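Side-chain contact in arginase, mitochondrial (Medicago truncatula, PDB 6VSS), which hydrolyses L-arginine to urea and L-ornithine, and agmatine to urea and putrescine, using two manganese ions per subunit: residues A328-L331 and V332-A336. Sequence-based numbering, arbitrary orientation.
Sequences AAKL and VRELA
K330 and E334 sit one helical turn apart, and their side chains meet alkyl to alkyl, CG of K330 4.2 Å from CG of E334. Their charges do not join directly, NZ of K330 staying 5.3 Å from OE2 of E334. Both find partners at E102: the ammonium forms a salt bridge with the E102 carboxylate, and OE2 of E334 takes the E102 backbone N-H. NZ of K330 also donates a hydrogen bond to P286 O of a neighbouring subunit. Four successive backbone N-H groups, those of V332 to L335, are satisfied by carbonyls four residues earlier, the alpha-helical i to i+4 pattern. V332 N bonds to A328 O at 2.9 Å, R333 N to A329 O at 2.8 Å, E334 N to K330 O and L335 N to L331 O. This is the C-terminal helix 323-339 of the alpha/beta arginase fold; V332 and L335 pack on strand 151-157 of the central parallel sheet. On another face R333 has CG beside its backbone N (chi1 -78°), carrying CG and CD past A329 O, 3.5 Å from CG; a bend at chi3 turns the guanidinium, which donates through NH1 to I92 O and through NH2 to O of ornithine-binding N98.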
ATOM      1  N   ALA B 328      16.551  -5.257   8.856  1.00 20.41           N
ATOM      2  CA  ALA B 328      16.878  -6.180   9.970  1.00 20.75           C
ATOM      3  C   ALA B 328      17.963  -7.198   9.511  1.00 21.31           C
ATOM      4  O   ALA B 328      18.888  -7.463  10.264  1.00 21.14           O
ATOM      5  CB  ALA B 328      15.582  -6.824  10.386  1.00 20.34           C
ATOM      6  N   ALA B 329      17.844  -7.738   8.296  1.00 22.01           N
ATOM      7  CA  ALA B 329      18.756  -8.761   7.732  1.00 22.44           C
ATOM      8  C   ALA B 329      20.165  -8.170   7.593  1.00 23.56           C
ATOM      9  O   ALA B 329      21.119  -8.790   8.082  1.00 23.63           O
ATOM     10  CB  ALA B 329      18.222  -9.254   6.426  1.00 22.17           C
ATOM     11  N   LYS B 330      20.271  -6.916   7.130  1.00 24.99           N
ATOM     12  CA  LYS B 330      21.560  -6.207   7.040  1.00 25.84           C
ATOM     13  C   LYS B 330      22.141  -5.903   8.427  1.00 25.49           C
ATOM     14  O   LYS B 330      23.341  -6.022   8.581  1.00 24.72           O
ATOM     15  CB  LYS B 330      21.435  -4.936   6.217  1.00 26.78           C
ATOM     16  CG  LYS B 330      22.803  -4.319   5.966  1.00 27.44           C
ATOM     17  CD  LYS B 330      22.911  -3.411   4.751  1.00 28.34           C
ATOM     18  CE  LYS B 330      24.331  -2.872   4.605  1.00 29.88           C
ATOM     19  NZ  LYS B 330      24.533  -2.210   3.298  1.00 31.29           N
ATOM     20  N   LEU B 331      21.336  -5.486   9.401  1.00 25.59           N
ATOM     21  CA  LEU B 331      21.810  -5.384  10.817  1.00 25.76           C
ATOM     22  C   LEU B 331      22.352  -6.738  11.277  1.00 25.47           C
ATOM     23  O   LEU B 331      23.421  -6.747  11.887  1.00 26.14           O
ATOM     24  CB  LEU B 331      20.727  -4.839  11.758  1.00 25.30           C
ATOM     25  CG  LEU B 331      20.200  -3.448  11.379  1.00 25.62           C
ATOM     26  CD1 LEU B 331      18.962  -3.123  12.183  1.00 25.70           C
ATOM     27  CD2 LEU B 331      21.270  -2.387  11.584  1.00 25.55           C
ATOM     28  N   VAL B 332      21.676  -7.839  10.979  1.00 25.86           N
ATOM     29  CA  VAL B 332      22.148  -9.196  11.391  1.00 26.17           C
ATOM     30  C   VAL B 332      23.482  -9.474  10.696  1.00 25.85           C
ATOM     31  O   VAL B 332      24.417  -9.957  11.365  1.00 24.16           O
ATOM     32  CB  VAL B 332      21.114 -10.316  11.131  1.00 26.63           C
ATOM     33  CG1 VAL B 332      21.607 -11.652  11.632  1.00 26.38           C
ATOM     34  CG2 VAL B 332      19.814 -10.043  11.875  1.00 27.88           C
ATOM     35  N   ARG B 333      23.581  -9.190   9.405  1.00 26.13           N
ATOM     36  CA  ARG B 333      24.794  -9.507   8.607  1.00 27.61           C
ATOM     37  C   ARG B 333      25.989  -8.730   9.168  1.00 27.37           C
ATOM     38  O   ARG B 333      27.049  -9.308   9.349  1.00 28.28           O
ATOM     39  CB  ARG B 333      24.583  -9.199   7.126  1.00 28.60           C
ATOM     40  CG  ARG B 333      23.761 -10.270   6.421  1.00 29.97           C
ATOM     41  CD  ARG B 333      22.993  -9.743   5.217  1.00 32.15           C
ATOM     42  NE  ARG B 333      23.901  -9.202   4.218  1.00 34.39           N
ATOM     43  CZ  ARG B 333      23.930  -9.511   2.929  1.00 36.40           C
ATOM     44  NH1 ARG B 333      23.111 -10.414   2.427  1.00 38.52           N
ATOM     45  NH2 ARG B 333      24.875  -8.992   2.166  1.00 38.53           N
ATOM     46  N   GLU B 334      25.821  -7.469   9.496  1.00 26.88           N
ATOM     47  CA  GLU B 334      26.954  -6.661   9.916  1.00 27.34           C
ATOM     48  C   GLU B 334      27.293  -7.017  11.369  1.00 27.98           C
ATOM     49  O   GLU B 334      28.462  -6.998  11.707  1.00 27.27           O
ATOM     50  CB  GLU B 334      26.591  -5.231   9.623  1.00 28.32           C
ATOM     51  CG  GLU B 334      26.360  -4.976   8.143  1.00 29.90           C
ATOM     52  CD  GLU B 334      27.602  -5.114   7.271  1.00 31.26           C
ATOM     53  OE1 GLU B 334      28.705  -4.740   7.718  1.00 31.75           O
ATOM     54  OE2 GLU B 334      27.460  -5.629   6.165  1.00 33.49           O
ATOM     55  N   LEU B 335      26.313  -7.342  12.207  1.00 28.15           N
ATOM     56  CA  LEU B 335      26.593  -7.841  13.579  1.00 28.06           C
ATOM     57  C   LEU B 335      27.371  -9.150  13.493  1.00 28.91           C
ATOM     58  O   LEU B 335      28.371  -9.271  14.230  1.00 28.92           O
ATOM     59  CB  LEU B 335      25.296  -7.981  14.387  1.00 28.13           C
ATOM     60  CG  LEU B 335      25.432  -8.604  15.797  1.00 28.62           C
ATOM     61  CD1 LEU B 335      26.552  -7.971  16.581  1.00 29.08           C
ATOM     62  CD2 LEU B 335      24.132  -8.436  16.583  1.00 28.36           C
ATOM     63  N   ALA B 336      26.925 -10.123  12.668  1.00 28.96           N
ATOM     64  CA  ALA B 336      27.641 -11.403  12.450  1.00 28.64           C
ATOM     65  C   ALA B 336      29.099 -11.144  11.990  1.00 29.30           C
ATOM     66  O   ALA B 336      29.996 -11.785  12.524  1.00 27.33           O
ATOM     67  CB  ALA B 336      26.911 -12.309  11.491  1.00 27.93           C
TER